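Putative nucleotide-diphospho-sugar transferase (Desulfovibrio desulfuricans subsp. desulfuricans, PDB 3CGX) probably transfers a sugar from a nucleotide-diphospho-sugar donor to an acceptor not yet known. Local coordinates at residues Ile7-Val11 with Arg90-Met95; Arg37-Gln41 with Ala71-Pro75; Asp156-Ile161 with Glu174-Arg178; Leu198-Arg203 with Ile226-Ile231. One frame throughout, in Å; residues are numbered along the deposited sequence.

Contact 1: Ile7-Val11 with Arg90-Met95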
# COMPACT_ATOMS: atom_id res chain seq x y z
N ILE A 7 -2.39 -0.20 11.39
CA ILE A 7 -2.04 -0.27 9.96
C ILE A 7 -2.84 0.78 9.20
O ILE A 7 -4.07 0.81 9.30
CB ILE A 7 -2.35 -1.63 9.32
CG1 ILE A 7 -1.60 -2.78 10.01
CG2 ILE A 7 -2.08 -1.60 7.82
CD1 ILE A 7 -2.34 -4.15 9.80
N LEU A 8 -2.12 1.68 8.54
CA LEU A 8 -2.74 2.68 7.68
C LEU A 8 -2.58 2.20 6.24
O LEU A 8 -1.47 2.08 5.72
CB LEU A 8 -2.10 4.03 7.84
CG LEU A 8 -1.96 4.55 9.26
CD1 LEU A 8 -1.15 5.88 9.31
CD2 LEU A 8 -3.35 4.66 9.94
N PHE A 9 -3.73 1.96 5.63
CA PHE A 9 -3.83 1.33 4.30
C PHE A 9 -4.35 2.34 3.28
O PHE A 9 -5.47 2.75 3.30
CB PHE A 9 -4.69 0.07 4.43
CG PHE A 9 -4.83 -0.76 3.14
CD1 PHE A 9 -3.73 -1.03 2.33
CD2 PHE A 9 -6.05 -1.33 2.80
CE1 PHE A 9 -3.85 -1.86 1.21
CE2 PHE A 9 -6.16 -2.15 1.64
CZ PHE A 9 -5.05 -2.37 0.85
N PHE A 10 -3.45 2.77 2.40
CA PHE A 10 -3.70 3.84 1.44
C PHE A 10 -4.25 3.27 0.15
O PHE A 10 -3.63 2.42 -0.51
CB PHE A 10 -2.40 4.65 1.20
CG PHE A 10 -2.21 5.81 2.12
CD1 PHE A 10 -2.49 5.72 3.48
CD2 PHE A 10 -1.70 7.03 1.63
CE1 PHE A 10 -2.34 6.82 4.29
CE2 PHE A 10 -1.50 8.11 2.47
CZ PHE A 10 -1.82 8.02 3.78
N VAL A 11 -5.46 3.75 -0.19
CA VAL A 11 -6.29 3.29 -1.30
C VAL A 11 -6.92 4.47 -2.05
O VAL A 11 -6.92 5.59 -1.59
CB VAL A 11 -7.43 2.33 -0.77
CG1 VAL A 11 -6.86 1.09 -0.01
CG2 VAL A 11 -8.47 3.10 0.14
N ARG A 90 0.07 13.85 3.04
CA ARG A 90 -1.01 12.87 3.32
C ARG A 90 -0.52 11.77 4.27
O ARG A 90 -1.19 11.41 5.22
CB ARG A 90 -1.57 12.29 2.01
CG ARG A 90 -2.35 13.34 1.25
CD ARG A 90 -2.70 12.97 -0.16
NE ARG A 90 -3.51 14.08 -0.70
CZ ARG A 90 -4.12 14.07 -1.88
NH1 ARG A 90 -4.03 13.02 -2.66
NH2 ARG A 90 -4.81 15.13 -2.29
N MSE A 91 0.70 11.28 4.03
CA MSE A 91 1.28 10.24 4.88
C MSE A 91 1.63 10.77 6.26
O MSE A 91 1.34 10.15 7.28
CB MSE A 91 2.52 9.64 4.24
CG MSE A 91 2.17 8.82 3.02
SE MSE A 91 3.60 7.71 2.21
CE MSE A 91 4.73 9.14 1.50
N LYS A 92 2.28 11.92 6.30
CA LYS A 92 2.62 12.57 7.57
C LYS A 92 1.39 12.79 8.44
O LYS A 92 1.38 12.46 9.64
CB LYS A 92 3.28 13.94 7.32
CG LYS A 92 3.85 14.55 8.56
CD LYS A 92 4.13 16.01 8.36
CE LYS A 92 5.10 16.27 7.24
NZ LYS A 92 5.43 17.78 7.19
N HIS A 93 0.33 13.32 7.83
CA HIS A 93 -0.90 13.59 8.57
C HIS A 93 -1.59 12.31 9.10
O HIS A 93 -2.05 12.26 10.26
CB HIS A 93 -1.86 14.42 7.72
CG HIS A 93 -1.34 15.79 7.41
ND1 HIS A 93 -1.72 16.51 6.29
CD2 HIS A 93 -0.41 16.55 8.05
CE1 HIS A 93 -1.09 17.67 6.28
NE2 HIS A 93 -0.27 17.71 7.33
N ALA A 94 -1.59 11.26 8.30
CA ALA A 94 -2.25 10.01 8.70
C ALA A 94 -1.47 9.35 9.88
O ALA A 94 -2.04 8.91 10.88
CB ALA A 94 -2.38 9.06 7.50
N MSE A 95 -0.16 9.34 9.76
CA MSE A 95 0.66 8.75 10.82
C MSE A 95 0.60 9.58 12.12
O MSE A 95 0.46 9.06 13.24
CB MSE A 95 2.10 8.66 10.34
CG MSE A 95 2.26 7.76 9.14
SE MSE A 95 4.11 7.08 8.87
CE MSE A 95 3.94 5.76 10.28

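Contact 2: Arg37-Gln41 with Ala71-Pro75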
# COMPACT_ATOMS: atom_id res chain seq x y z
N ARG A 37 -9.54 -3.04 -7.92
CA ARG A 37 -10.61 -3.29 -6.92
C ARG A 37 -10.30 -4.57 -6.17
O ARG A 37 -10.35 -4.63 -4.92
CB ARG A 37 -11.95 -3.33 -7.62
CG ARG A 37 -13.12 -3.72 -6.74
CD ARG A 37 -14.40 -3.86 -7.57
NE ARG A 37 -14.91 -2.55 -7.90
CZ ARG A 37 -15.77 -1.88 -7.12
NH1 ARG A 37 -16.24 -2.44 -6.02
NH2 ARG A 37 -16.19 -0.67 -7.47
N HIS A 38 -9.94 -5.60 -6.93
CA HIS A 38 -9.59 -6.89 -6.33
C HIS A 38 -8.27 -6.90 -5.57
O HIS A 38 -8.14 -7.67 -4.58
CB HIS A 38 -9.66 -8.00 -7.39
CG HIS A 38 -11.08 -8.37 -7.69
ND1 HIS A 38 -11.77 -9.29 -6.93
CD2 HIS A 38 -11.97 -7.84 -8.56
CE1 HIS A 38 -13.01 -9.37 -7.37
NE2 HIS A 38 -13.16 -8.50 -8.35
N PHE A 39 -7.31 -6.07 -5.98
CA PHE A 39 -6.04 -5.96 -5.25
C PHE A 39 -6.41 -5.55 -3.83
O PHE A 39 -5.94 -6.12 -2.83
CB PHE A 39 -5.13 -4.86 -5.77
CG PHE A 39 -4.45 -5.14 -7.10
CD1 PHE A 39 -4.79 -6.22 -7.90
CD2 PHE A 39 -3.53 -4.23 -7.60
CE1 PHE A 39 -4.19 -6.40 -9.13
CE2 PHE A 39 -2.92 -4.42 -8.86
CZ PHE A 39 -3.29 -5.51 -9.62
N VAL A 40 -7.28 -4.54 -3.75
CA VAL A 40 -7.64 -3.94 -2.46
C VAL A 40 -8.41 -4.92 -1.57
O VAL A 40 -8.10 -5.14 -0.38
CB VAL A 40 -8.39 -2.56 -2.62
CG1 VAL A 40 -8.95 -2.10 -1.29
CG2 VAL A 40 -7.45 -1.46 -3.23
N GLN A 41 -9.44 -5.52 -2.15
CA GLN A 41 -10.20 -6.56 -1.45
C GLN A 41 -9.35 -7.67 -0.91
O GLN A 41 -9.51 -8.09 0.23
CB GLN A 41 -11.27 -7.18 -2.36
CG GLN A 41 -12.37 -6.22 -2.63
CD GLN A 41 -13.35 -6.72 -3.66
OE1 GLN A 41 -14.04 -5.91 -4.24
NE2 GLN A 41 -13.41 -8.05 -3.91
N ALA A 71 -20.20 0.76 1.22
CA ALA A 71 -20.94 -0.17 0.36
C ALA A 71 -20.02 -1.17 -0.33
O ALA A 71 -20.41 -2.28 -0.65
CB ALA A 71 -21.81 0.60 -0.68
N TRP A 72 -18.78 -0.77 -0.53
CA TRP A 72 -17.80 -1.61 -1.23
C TRP A 72 -17.10 -2.60 -0.28
O TRP A 72 -17.23 -3.82 -0.44
CB TRP A 72 -16.76 -0.75 -1.96
CG TRP A 72 -15.58 -1.53 -2.54
CD1 TRP A 72 -15.59 -2.81 -2.97
CD2 TRP A 72 -14.26 -1.05 -2.74
NE1 TRP A 72 -14.34 -3.18 -3.42
CE2 TRP A 72 -13.50 -2.11 -3.29
CE3 TRP A 72 -13.63 0.17 -2.48
CZ2 TRP A 72 -12.16 -1.99 -3.60
CZ3 TRP A 72 -12.29 0.30 -2.78
CH2 TRP A 72 -11.56 -0.78 -3.33
N LEU A 73 -16.40 -2.05 0.70
CA LEU A 73 -15.59 -2.83 1.67
C LEU A 73 -16.30 -3.18 2.98
O LEU A 73 -15.86 -4.04 3.71
CB LEU A 73 -14.26 -2.12 1.92
CG LEU A 73 -13.43 -1.93 0.65
CD1 LEU A 73 -12.23 -1.04 0.90
CD2 LEU A 73 -12.97 -3.31 0.12
N GLY A 74 -17.45 -2.57 3.25
CA GLY A 74 -18.23 -2.92 4.43
C GLY A 74 -18.32 -1.81 5.44
O GLY A 74 -17.35 -1.06 5.63
N PRO A 75 -19.45 -1.74 6.13
CA PRO A 75 -19.66 -0.65 7.06
C PRO A 75 -18.92 -0.78 8.39
O PRO A 75 -18.94 0.14 9.19
CB PRO A 75 -21.18 -0.69 7.29
CG PRO A 75 -21.51 -2.18 7.16
CD PRO A 75 -20.57 -2.69 6.11

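Contact 3: Asp156-Ile161 with Glu174-Arg178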
# COMPACT_ATOMS: atom_id res chain seq x y z
N ASP A 156 9.59 14.78 9.63
CA ASP A 156 10.50 15.45 8.69
C ASP A 156 10.91 14.54 7.52
O ASP A 156 11.29 15.02 6.44
CB ASP A 156 11.76 15.93 9.41
CG ASP A 156 11.51 17.19 10.22
OD1 ASP A 156 10.34 17.60 10.42
OD2 ASP A 156 12.51 17.79 10.66
N VAL A 157 10.83 13.22 7.69
CA VAL A 157 11.19 12.32 6.56
C VAL A 157 10.24 12.49 5.39
O VAL A 157 10.52 12.03 4.28
CB VAL A 157 11.26 10.81 6.93
CG1 VAL A 157 12.18 10.65 8.16
CG2 VAL A 157 9.85 10.25 7.15
N PHE A 158 9.11 13.16 5.60
CA PHE A 158 8.13 13.35 4.51
C PHE A 158 8.33 14.72 3.86
O PHE A 158 7.72 15.04 2.86
CB PHE A 158 6.70 13.20 5.00
CG PHE A 158 6.39 11.84 5.56
CD1 PHE A 158 6.35 10.75 4.73
CD2 PHE A 158 6.16 11.65 6.93
CE1 PHE A 158 6.08 9.50 5.26
CE2 PHE A 158 5.90 10.43 7.43
CZ PHE A 158 5.86 9.34 6.59
N ASP A 159 9.21 15.50 4.44
CA ASP A 159 9.39 16.88 3.99
C ASP A 159 10.50 17.00 2.97
O ASP A 159 11.59 16.44 3.12
CB ASP A 159 9.67 17.82 5.17
CG ASP A 159 8.48 17.97 6.07
OD1 ASP A 159 7.36 17.62 5.66
OD2 ASP A 159 8.65 18.48 7.20
N GLY A 160 10.21 17.77 1.94
CA GLY A 160 11.22 18.11 0.97
C GLY A 160 11.51 16.97 0.02
O GLY A 160 12.56 16.96 -0.61
N ILE A 161 10.60 16.01 -0.05
CA ILE A 161 10.75 14.94 -1.03
C ILE A 161 10.12 15.45 -2.32
O ILE A 161 9.12 16.16 -2.31
CB ILE A 161 10.17 13.54 -0.61
CG1 ILE A 161 11.27 12.61 -0.06
CG2 ILE A 161 9.61 12.82 -1.84
CD1 ILE A 161 11.82 12.88 1.33
N GLU A 174 18.14 8.31 3.82
CA GLU A 174 19.19 9.29 4.15
C GLU A 174 18.70 10.20 5.30
O GLU A 174 19.40 10.37 6.29
CB GLU A 174 19.60 10.09 2.91
N LYS A 175 17.49 10.74 5.17
CA LYS A 175 16.88 11.56 6.24
C LYS A 175 16.77 10.76 7.52
O LYS A 175 16.96 11.29 8.61
CB LYS A 175 15.51 12.11 5.82
CG LYS A 175 15.59 13.31 4.88
CD LYS A 175 14.29 13.61 4.13
CE LYS A 175 14.36 15.02 3.50
NZ LYS A 175 13.35 15.18 2.41
N MSE A 176 16.47 9.45 7.41
CA MSE A 176 16.38 8.61 8.63
C MSE A 176 17.74 8.44 9.29
O MSE A 176 17.84 8.44 10.51
CB MSE A 176 15.78 7.25 8.32
CG MSE A 176 14.33 7.39 7.88
SE MSE A 176 13.46 5.65 7.57
CE MSE A 176 14.34 4.96 6.01
N ARG A 177 18.78 8.28 8.47
CA ARG A 177 20.13 8.11 8.98
C ARG A 177 20.53 9.42 9.67
O ARG A 177 21.03 9.44 10.78
CB ARG A 177 21.13 7.80 7.85
N ARG A 178 20.26 10.53 9.00
CA ARG A 178 20.62 11.84 9.57
C ARG A 178 19.85 12.10 10.88
O ARG A 178 20.24 12.95 11.69
CB ARG A 178 20.37 12.96 8.54
CG ARG A 178 21.27 12.92 7.28
CD ARG A 178 20.82 13.91 6.19

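Contact 4: Leu198-Arg203 with Ile226-Ile231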
# COMPACT_ATOMS: atom_id res chain seq x y z
N LEU A 198 1.91 -6.76 -14.35
CA LEU A 198 0.77 -7.68 -14.19
C LEU A 198 1.13 -9.09 -14.70
O LEU A 198 0.76 -10.13 -14.09
CB LEU A 198 -0.48 -7.17 -14.92
CG LEU A 198 -1.83 -7.82 -14.62
CD1 LEU A 198 -2.29 -7.37 -13.22
CD2 LEU A 198 -2.95 -7.48 -15.65
N ASN A 199 1.84 -9.12 -15.83
CA ASN A 199 2.32 -10.38 -16.39
C ASN A 199 3.25 -11.13 -15.41
O ASN A 199 3.12 -12.36 -15.22
CB ASN A 199 3.02 -10.13 -17.71
CG ASN A 199 3.56 -11.38 -18.34
OD1 ASN A 199 4.69 -11.76 -18.06
ND2 ASN A 199 2.80 -11.97 -19.30
N VAL A 200 4.15 -10.39 -14.78
CA VAL A 200 5.08 -10.99 -13.79
C VAL A 200 4.31 -11.44 -12.55
O VAL A 200 4.56 -12.56 -12.05
CB VAL A 200 6.20 -10.01 -13.37
CG1 VAL A 200 7.04 -10.60 -12.20
CG2 VAL A 200 7.05 -9.60 -14.59
N LEU A 201 3.37 -10.62 -12.10
CA LEU A 201 2.53 -10.96 -10.94
C LEU A 201 1.88 -12.32 -11.19
O LEU A 201 1.88 -13.22 -10.33
CB LEU A 201 1.44 -9.92 -10.65
CG LEU A 201 0.41 -10.15 -9.52
CD1 LEU A 201 1.05 -10.09 -8.09
CD2 LEU A 201 -0.79 -9.15 -9.60
N TYR A 202 1.34 -12.45 -12.39
CA TYR A 202 0.61 -13.66 -12.82
C TYR A 202 1.51 -14.87 -12.93
O TYR A 202 1.23 -15.93 -12.37
CB TYR A 202 -0.08 -13.42 -14.19
CG TYR A 202 -0.94 -14.58 -14.74
CD1 TYR A 202 -1.86 -15.24 -13.92
CD2 TYR A 202 -0.85 -14.96 -16.07
CE1 TYR A 202 -2.65 -16.27 -14.41
CE2 TYR A 202 -1.64 -15.99 -16.57
CZ TYR A 202 -2.53 -16.64 -15.72
OH TYR A 202 -3.30 -17.62 -16.22
N ARG A 203 2.64 -14.71 -13.59
CA ARG A 203 3.44 -15.87 -13.91
C ARG A 203 4.29 -16.39 -12.74
O ARG A 203 4.63 -17.56 -12.71
CB ARG A 203 4.29 -15.60 -15.10
CG ARG A 203 3.42 -15.49 -16.38
CD ARG A 203 4.15 -14.81 -17.46
NE ARG A 203 5.18 -15.66 -17.98
CZ ARG A 203 6.27 -15.19 -18.59
NH1 ARG A 203 6.49 -13.88 -18.73
NH2 ARG A 203 7.15 -16.04 -19.05
N ILE A 226 -3.10 -11.57 -20.92
CA ILE A 226 -1.86 -11.34 -20.14
C ILE A 226 -0.63 -11.97 -20.74
O ILE A 226 0.43 -11.35 -20.77
CB ILE A 226 -2.04 -11.75 -18.67
CG1 ILE A 226 -3.11 -10.90 -18.02
CG2 ILE A 226 -0.71 -11.64 -17.87
CD1 ILE A 226 -3.53 -11.46 -16.67
N ARG A 227 -0.78 -13.17 -21.29
CA ARG A 227 0.33 -13.89 -21.92
C ARG A 227 0.82 -13.33 -23.27
O ARG A 227 1.75 -13.86 -23.87
CB ARG A 227 -0.04 -15.39 -22.04
CG ARG A 227 -0.16 -16.14 -20.68
CD ARG A 227 1.05 -15.97 -19.75
NE ARG A 227 2.31 -16.30 -20.42
CZ ARG A 227 2.78 -17.52 -20.50
NH1 ARG A 227 2.06 -18.50 -19.99
NH2 ARG A 227 3.94 -17.77 -21.11
N GLN A 228 0.17 -12.27 -23.75
CA GLN A 228 0.60 -11.55 -24.94
C GLN A 228 1.58 -10.44 -24.54
O GLN A 228 2.08 -9.71 -25.40
CB GLN A 228 -0.58 -10.97 -25.69
CG GLN A 228 -1.48 -12.04 -26.33
CD GLN A 228 -2.55 -11.42 -27.16
OE1 GLN A 228 -2.33 -11.12 -28.32
NE2 GLN A 228 -3.72 -11.24 -26.58
N TYR A 229 1.86 -10.33 -23.24
CA TYR A 229 2.79 -9.31 -22.71
C TYR A 229 3.86 -9.96 -21.85
O TYR A 229 4.22 -9.46 -20.79
CB TYR A 229 2.03 -8.17 -21.99
CG TYR A 229 1.08 -7.46 -22.91
CD1 TYR A 229 1.53 -6.41 -23.71
CD2 TYR A 229 -0.22 -7.92 -23.09
CE1 TYR A 229 0.71 -5.82 -24.61
CE2 TYR A 229 -1.06 -7.32 -24.03
CZ TYR A 229 -0.58 -6.24 -24.76
OH TYR A 229 -1.35 -5.60 -25.73
N ASP A 230 4.32 -11.13 -22.28
CA ASP A 230 5.36 -11.83 -21.53
C ASP A 230 6.67 -11.05 -21.57
O ASP A 230 7.10 -10.61 -22.63
CB ASP A 230 5.70 -13.18 -22.12
CG ASP A 230 4.68 -14.26 -21.82
OD1 ASP A 230 3.83 -14.06 -20.96
OD2 ASP A 230 4.81 -15.36 -22.40
N ILE A 231 7.31 -10.94 -20.44
CA ILE A 231 8.65 -10.41 -20.40
C ILE A 231 9.53 -11.57 -19.92
O ILE A 231 9.10 -12.39 -19.09
CB ILE A 231 8.78 -9.16 -19.48
CG1 ILE A 231 7.93 -9.26 -18.24
CG2 ILE A 231 8.29 -7.90 -20.13
CD1 ILE A 231 8.15 -8.07 -17.33

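Contact 1: Ile7-Val11 with Arg90-Met95
The ring of Phe10 meets helix 87-100 with its rim: Ala94 CB and the carbonyl group of Arg90 lie at the edge, close to the ring plane, and Met91 comes in obliquely. CZ is the leading atom, 3.9 Å from Ala94 CB and 3.7 Å from Arg90 O, while CE2 rests 3.8 Å from CG of Met91, a selenomethionine here. Two residues back on the same side of the strand, Leu8 sends one methyl into the next turn of the helix. Its CD1 lies 3.9 Å from both Ala94 CB and Met95 CG, placed there by a CG that stands opposite the carbonyl carbon (chi1 -50°). The axes of segments 7-11 and 90-95 run roughly antiparallel, at 149°, and approach to 10.2 Å. Alanine suits the point of closest backbone approach, where its single methyl fits between Leu8 and Phe10. Ile7, Phe9 and Val11 alternate to the other side of the sheet, where helix 29-47 packs on Phe9 and Val11. This is the helix-on-sheet layering of a Rossmann-like alpha/beta core, consistent with the GT-A clan. Carbon-to-carbon packing joins the side chains, so stability comes chiefly from excluding water and from fit of shape.

Contact 2: Arg37-Gln41 with Ala71-Pro75
Arg37 and Trp72 both turn CG opposite their own backbone N (chi1 174° and 171°), and the two side chains run past each other with opposite headings. A bend at chi3 of Arg37 (-76°) then folds the guanidinium back over the indole, where NH1 lies over the face, 3.1 Å from Trp72 CD1. Arg37 CZ stands 4.3 Å from the centroid of the five-membered ring of Trp72, a cation-pi contact with the planes far from parallel. Leu73 CG lies over the opposite face. At the rim, Trp72 NE1 donates to Gln41 OE1 over 2.9 Å; the bond is nearly straight, lies in the indole plane and uses a lone pair in the carbonyl plane of the amide. Glutamine suits this place because its extended chain carries an acceptor one helical turn beyond Arg37. The inner end of the indole is apolar: Val40 CG1 touches Trp72 CH2 at 3.6 Å. Beside it, Gln41 CG rests 4.0 Å from Leu73 CD2. Tyr13 backs the cluster, bonding Arg37 NH2 through its OH and meeting the Trp72 ring. The C-terminal end of helix 65-73 is thus fastened to the side of helix 29-47, whose Val40 also packs on Phe9 and Val11 of strand 5-11.

Contact 3: Asp156-Ile161 with Glu174-Arg178
Lys175 reaches from helix 169-178 across to the loop 156-161 as one long, nearly straight arm. Its CB, directed at the loop, lies 4.3 Å from Val157 CG1, close to where the two backbones come nearest. CG stands opposite the carbonyl carbon of Lys175 (chi1 -78°), and from there the chain stays extended, so each further methylene advances along the loop. CD passes the carbonyl oxygens of Asp156 and Val157, 4.0 Å from Asp156 O, and packs against Ile161 CD1 at 3.8 Å. CE comes 4.0 Å from the same methyl. The tip, NZ, is modelled beside the carbonyl of Asp159 and beside Ile161 CD1, but so close that its exact position is doubtful; it is safe to say only that the amino group ends near this turn of the loop. Lysine suits such a place, since its methylenes can lie along an apolar side chain while the amino group reaches the end of the loop. Gly160, with positive phi, turns the chain there.

On the sheet side of the arm lies a smaller, buried pair: Val157 CG1 touches CG of Met176, a selenomethionine here, at 3.9 Å, the two side chains crossing at a slant. Val157 also packs on Phe148, and Met176 on Ala133 and Ile135, so this pair continues into the sheet. The carboxylate of Asp159 leads away from Lys175 and forms a salt bridge with Lys92 of helix 87-100. The chemistry is therefore layered: wholly apolar at Val157 and Met176 next to the sheet, and amphipathic farther from it, where the methylenes of Lys175 pack on Ile161.

Contact 4: Leu198-Arg203 with Ile226-Ile231
Arg203, Arg227 and Asp230 form a salt-bridge network, which Asn199 joins by hydrogen bonds, where helix 195-204 faces a type I beta turn, Ile226 to Tyr229. The guanidinium groups of Arg203 and Arg227 lie flat on each other, planes 6° apart and centres 4.6 Å apart. The carboxylate of Asp230 probably balances the two charges: Arg227 holds it with a pair of bonds, NE to OD1 and NH2 to OD2, while OD1 also sits over a face of Arg203, a long salt bridge without a directed N-H. The amide of Asn199, its CG opposite the backbone N (chi1 180°), is turned 62° from that carboxylate. Its ND2 donates almost straight to the anti lone pair of Asp230 OD1 at 2.9 Å. Asparagine suits the spot because the same amide also accepts, OD1 receiving Arg203 NH1 at 2.9 Å, which steadies that guanidinium; NH1 donates further to Ile231 O. On the apolar flank, Ile226 CG2 packs on Tyr202 CD2 at 3.8 Å, with Tyr202 OH bonded to Asp223. The C-terminal tail is so held to the helix. Within the turn, Ile226 O takes Tyr229 N and, from the opposite face of its plane, Asn199 ND2 at 2.9 Å.

Contact 1 is the buried core of the set, contact 2 lies at the surface, and contacts 3 and 4 are partly buried. Strand 5-11 is shared by contacts 1 and 2, serving the first on one side of the sheet and reaching the second on the other. Helix 87-100 likewise ties contact 1 to contact 3, where Phe158 packs on Met91 and Met95. Contact 4 meets contact 2 where Leu198 touches Phe39, yet its centre is about 36 Å from that of contact 3. Purely apolar side-chain packing marks the core; contact 3 is mixed, an aliphatic lysine arm beside a small apolar pair; directed hydrogen bonds and charged groups join in at contacts 2 and 4.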